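Side-chain contacts in pyridoxamine 5'-phosphate oxidase-related, FMN-binding (PDB 3F7E), which is probably a coenzyme F420-dependent reductase of the pyridoxamine 5'-phosphate oxidase-like family, though its physiological role is not established: residues Gly18-Val23 against Leu43-Thr48; Thr28-Ala33 against Tyr54-Ala59. All coordinates share one frame; numbering follows the deposited sequence.

Interaction 1 of 2, residues Gly18-Val23 against Leu43-Thr48; sequences GHLATV and LRFTHT
Leu20 and Phe45 face each other from strands 18-23 and 43-48, with Leu20 CA and Phe45 CA 9.4 Å apart. The two strands cross at a steep slant and spread apart toward Val23 and Thr48. At this separation they are not paired neighbours, and only side chains bridge the gap. Leu20 and Phe45 reach across from opposite directions. Leu20 sends CG away from its backbone N (chi1 -178°), toward the Phe45 ring, and both methyls then meet that ring. CD2 settles over the middle of one Phe45 face, 3.9 Å from the ring centroid and just 6° off the ring normal, a well-centred CH-pi contact. CD1 lies out toward the far end of the ring, 3.9 Å from Phe45 CZ. Phe45 offers that face with its CG beside the backbone N. His47, two residues on, meets the same methyl differently: Leu20 CD2 comes to its rim, close to the imidazole plane, 4.1 Å from His47 CE1. One leucine methyl is thus shared between a ring face and a ring edge. His47 NE2 is buried here without a hydrogen-bonding partner in the model. The contact lies near the centre of the chain and probably spans the interior of the split barrel known from the pyridoxamine 5'-phosphate oxidase family. Strands 62-68, 76-88 and 116-127 separate the two strands in the sheet order. Met65 of 62-68 touches both Leu20 and Phe45, whereas 116-127 supplies Val121 against Phe45 and Ile119 against His47.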
# COMPACT_ATOMS: atom_id res chain seq x y z
N GLY A 18 4.38 -6.61 0.51
CA GLY A 18 4.13 -5.59 -0.48
C GLY A 18 2.67 -5.16 -0.44
O GLY A 18 1.78 -5.99 -0.38
N HIS A 19 2.44 -3.86 -0.49
CA HIS A 19 1.07 -3.34 -0.36
C HIS A 19 0.63 -3.06 -1.80
O HIS A 19 1.10 -2.14 -2.45
CB HIS A 19 1.06 -2.12 0.55
CG HIS A 19 1.39 -2.48 1.96
ND1 HIS A 19 2.64 -2.81 2.46
CD2 HIS A 19 0.53 -2.60 2.99
CE1 HIS A 19 2.51 -3.09 3.75
NE2 HIS A 19 1.24 -2.97 4.09
N LEU A 20 -0.25 -3.93 -2.31
CA LEU A 20 -0.63 -3.97 -3.73
C LEU A 20 -1.94 -3.23 -3.94
O LEU A 20 -2.95 -3.59 -3.34
CB LEU A 20 -0.75 -5.44 -4.21
CG LEU A 20 -1.09 -5.56 -5.69
CD1 LEU A 20 0.10 -5.10 -6.58
CD2 LEU A 20 -1.44 -7.01 -6.01
N ALA A 21 -1.87 -2.20 -4.78
CA ALA A 21 -3.04 -1.37 -5.10
C ALA A 21 -3.59 -1.71 -6.46
O ALA A 21 -2.84 -1.90 -7.45
CB ALA A 21 -2.64 0.11 -5.09
N THR A 22 -4.91 -1.76 -6.53
CA THR A 22 -5.66 -2.00 -7.75
C THR A 22 -6.74 -0.92 -7.81
O THR A 22 -6.95 -0.19 -6.86
CB THR A 22 -6.29 -3.41 -7.75
OG1 THR A 22 -7.10 -3.60 -6.58
CG2 THR A 22 -5.23 -4.52 -7.88
N VAL A 23 -7.44 -0.83 -8.94
CA VAL A 23 -8.51 0.16 -9.07
C VAL A 23 -9.79 -0.58 -9.38
O VAL A 23 -9.81 -1.47 -10.24
CB VAL A 23 -8.20 1.23 -10.18
CG1 VAL A 23 -9.21 2.33 -10.14
CG2 VAL A 23 -6.83 1.82 -10.01
N LEU A 43 6.78 -9.86 -10.82
CA LEU A 43 6.23 -10.12 -9.48
C LEU A 43 5.09 -11.12 -9.61
O LEU A 43 4.31 -11.06 -10.58
CB LEU A 43 5.65 -8.82 -8.90
CG LEU A 43 6.70 -7.75 -8.55
CD1 LEU A 43 6.05 -6.35 -8.46
CD2 LEU A 43 7.45 -8.10 -7.26
N ARG A 44 4.98 -12.03 -8.65
CA ARG A 44 3.85 -12.97 -8.62
C ARG A 44 3.16 -12.91 -7.26
O ARG A 44 3.83 -12.80 -6.21
CB ARG A 44 4.34 -14.40 -8.90
CG ARG A 44 4.75 -14.61 -10.34
CD ARG A 44 5.23 -16.07 -10.57
NE ARG A 44 5.43 -16.39 -11.99
CZ ARG A 44 6.55 -16.14 -12.65
NH1 ARG A 44 7.60 -15.61 -12.03
NH2 ARG A 44 6.62 -16.42 -13.94
N PHE A 45 1.82 -13.00 -7.30
CA PHE A 45 0.95 -12.96 -6.12
C PHE A 45 -0.02 -14.13 -6.15
O PHE A 45 -0.35 -14.62 -7.22
CB PHE A 45 0.13 -11.66 -6.11
CG PHE A 45 0.96 -10.41 -6.23
CD1 PHE A 45 1.34 -9.90 -7.49
CD2 PHE A 45 1.40 -9.75 -5.09
CE1 PHE A 45 2.11 -8.75 -7.58
CE2 PHE A 45 2.16 -8.62 -5.17
CZ PHE A 45 2.53 -8.11 -6.42
N THR A 46 -0.51 -14.52 -4.97
CA THR A 46 -1.57 -15.51 -4.87
C THR A 46 -2.89 -14.77 -4.64
O THR A 46 -2.98 -13.88 -3.79
CB THR A 46 -1.30 -16.57 -3.77
OG1 THR A 46 -2.40 -17.48 -3.71
CG2 THR A 46 -1.11 -15.94 -2.37
N HIS A 47 -3.90 -15.13 -5.43
CA HIS A 47 -5.26 -14.54 -5.32
C HIS A 47 -6.26 -15.69 -5.50
O HIS A 47 -5.92 -16.78 -5.96
CB HIS A 47 -5.56 -13.53 -6.48
CG HIS A 47 -4.94 -12.15 -6.34
ND1 HIS A 47 -3.58 -11.91 -6.30
CD2 HIS A 47 -5.52 -10.93 -6.28
CE1 HIS A 47 -3.36 -10.61 -6.21
NE2 HIS A 47 -4.52 -9.99 -6.20
N THR A 48 -7.52 -15.43 -5.18
CA THR A 48 -8.58 -16.31 -5.69
C THR A 48 -9.42 -15.56 -6.72
O THR A 48 -9.45 -14.33 -6.79
CB THR A 48 -9.50 -16.90 -4.62
OG1 THR A 48 -10.48 -15.91 -4.32
CG2 THR A 48 -8.72 -17.36 -3.38

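Interaction 2 of 2, residues Thr28-Ala33 against Tyr54-Ala59; sequences TPQVNA and YRNIKA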
# COMPACT_ATOMS: atom_id res chain seq x y z
N THR A 28 -12.33 3.97 -7.98
CA THR A 28 -11.73 4.18 -6.66
C THR A 28 -10.72 3.06 -6.34
O THR A 28 -10.86 1.97 -6.84
CB THR A 28 -12.81 4.27 -5.56
OG1 THR A 28 -13.47 3.01 -5.41
CG2 THR A 28 -13.88 5.35 -5.89
N PRO A 29 -9.69 3.35 -5.53
CA PRO A 29 -8.61 2.37 -5.30
C PRO A 29 -8.89 1.39 -4.18
O PRO A 29 -9.73 1.63 -3.30
CB PRO A 29 -7.42 3.27 -4.98
CG PRO A 29 -8.03 4.45 -4.27
CD PRO A 29 -9.39 4.66 -4.89
N GLN A 30 -8.15 0.29 -4.23
CA GLN A 30 -8.13 -0.76 -3.22
C GLN A 30 -6.65 -1.06 -2.96
O GLN A 30 -5.86 -1.08 -3.91
CB GLN A 30 -8.80 -2.04 -3.79
CG GLN A 30 -8.79 -3.15 -2.79
CD GLN A 30 -9.67 -4.30 -3.16
OE1 GLN A 30 -9.36 -5.43 -2.78
NE2 GLN A 30 -10.76 -4.05 -3.89
N VAL A 31 -6.25 -1.32 -1.71
CA VAL A 31 -4.86 -1.70 -1.43
C VAL A 31 -4.85 -2.72 -0.29
O VAL A 31 -5.57 -2.58 0.72
CB VAL A 31 -3.98 -0.44 -1.16
CG1 VAL A 31 -4.47 0.35 0.04
CG2 VAL A 31 -2.53 -0.81 -0.97
N ASN A 32 -4.01 -3.73 -0.44
CA ASN A 32 -3.96 -4.84 0.51
C ASN A 32 -2.52 -5.29 0.71
O ASN A 32 -1.74 -5.37 -0.25
CB ASN A 32 -4.75 -6.05 -0.02
CG ASN A 32 -6.19 -5.71 -0.27
OD1 ASN A 32 -6.97 -5.58 0.69
ND2 ASN A 32 -6.56 -5.52 -1.55
N ALA A 33 -2.16 -5.62 1.95
CA ALA A 33 -0.84 -6.18 2.24
C ALA A 33 -0.79 -7.61 1.69
O ALA A 33 -1.71 -8.40 1.91
CB ALA A 33 -0.61 -6.18 3.75
N TYR A 54 -9.41 -9.59 -7.53
CA TYR A 54 -9.37 -10.26 -8.82
C TYR A 54 -10.25 -9.59 -9.87
O TYR A 54 -9.81 -9.34 -10.99
CB TYR A 54 -9.75 -11.74 -8.66
CG TYR A 54 -9.92 -12.53 -9.94
CD1 TYR A 54 -8.83 -13.14 -10.54
CD2 TYR A 54 -11.16 -12.68 -10.53
CE1 TYR A 54 -8.99 -13.88 -11.71
CE2 TYR A 54 -11.34 -13.41 -11.68
CZ TYR A 54 -10.25 -14.01 -12.28
OH TYR A 54 -10.44 -14.73 -13.42
N ARG A 55 -11.49 -9.28 -9.49
CA ARG A 55 -12.36 -8.56 -10.41
C ARG A 55 -11.77 -7.22 -10.85
O ARG A 55 -11.90 -6.83 -12.01
CB ARG A 55 -13.74 -8.36 -9.79
CG ARG A 55 -14.44 -9.66 -9.56
CD ARG A 55 -15.91 -9.49 -9.12
NE ARG A 55 -16.08 -8.95 -7.76
CZ ARG A 55 -16.09 -9.68 -6.64
NH1 ARG A 55 -16.30 -9.09 -5.48
NH2 ARG A 55 -15.90 -11.00 -6.68
N ASN A 56 -11.08 -6.54 -9.94
CA ASN A 56 -10.46 -5.26 -10.29
C ASN A 56 -9.47 -5.46 -11.44
O ASN A 56 -9.46 -4.70 -12.44
CB ASN A 56 -9.71 -4.64 -9.10
CG ASN A 56 -10.63 -4.20 -7.99
OD1 ASN A 56 -11.85 -4.12 -8.16
ND2 ASN A 56 -10.03 -3.88 -6.85
N ILE A 57 -8.60 -6.46 -11.32
CA ILE A 57 -7.52 -6.65 -12.29
C ILE A 57 -8.05 -7.19 -13.62
O ILE A 57 -7.46 -6.89 -14.66
CB ILE A 57 -6.35 -7.49 -11.72
CG1 ILE A 57 -6.77 -8.84 -11.25
CG2 ILE A 57 -5.66 -6.77 -10.59
CD1 ILE A 57 -5.59 -9.84 -11.16
N LYS A 58 -9.16 -7.93 -13.59
CA LYS A 58 -9.77 -8.37 -14.84
C LYS A 58 -10.29 -7.19 -15.65
O LYS A 58 -10.27 -7.24 -16.88
CB LYS A 58 -10.89 -9.39 -14.60
CG LYS A 58 -10.42 -10.70 -13.98
CD LYS A 58 -9.44 -11.45 -14.89
CE LYS A 58 -10.16 -12.00 -16.09
NZ LYS A 58 -11.10 -13.09 -15.68
N ALA A 59 -10.74 -6.12 -14.98
CA ALA A 59 -11.25 -4.93 -15.68
C ALA A 59 -10.20 -3.85 -15.92
O ALA A 59 -10.34 -3.06 -16.87
CB ALA A 59 -12.46 -4.36 -14.94
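Gln30, on strand 29-34, looks onto Asn56 of helix 52-59, where the two backbones come nearest, with Gln30 CA and Asn56 CA 8.7 Å apart. The side chains meet at about a right angle, their amide planes turned 80° against each other. Gln30 is stretched out, CG opposite its backbone N and the chain straight on beyond (chi2 168°), and its CB passes 3.8 Å from Asn56 ND2. As modelled, Gln30 NE2 and Asn56 ND2 lie 3.1 Å apart; both are donors, so this approach is not a bond and its closeness is doubtful. Each amide has its hold elsewhere. Asn32 ND2 gives a hydrogen to Gln30 OE1 (3.1 Å), in the carbonyl plane and on a lone pair, with an N-H...O angle of 155°. Asn56 is gripped at both ends: OD1 takes the side-chain amide of Gln52, one helical turn back, and ND2 binds Thr22 OG1. Through Asn56 the helix lies against two adjacent strands of the sheet, touching Thr22 of 18-23 and Gln30 of 29-34, while Lys53 packs on Gln30 and Asn32. The strand's own backbone turns also to the second subunit, whose Glu78 accepts from Val31 N.

How the interactions relate
From the N terminus, strand 18-23 leads through a turn into 29-34, its antiparallel neighbour, then come 43-48 and helix 52-59. Interaction 1 closes the loop from the first of these to the third, interaction 2 that from the second to the fourth, so the two cross rather than nest. They meet along the strand pair: the backbone bonds between Thr22 N and Gln30 O and between Leu20 N and Asn32 O join them. At the other side, the Thr48 carbonyl packs on Tyr54. Interaction 1 probably ties two strands, separated in the sheet by three others, across the barrel interior; interaction 2 sets the helix against the strand outermost within this chain, and both lie beside the second subunit.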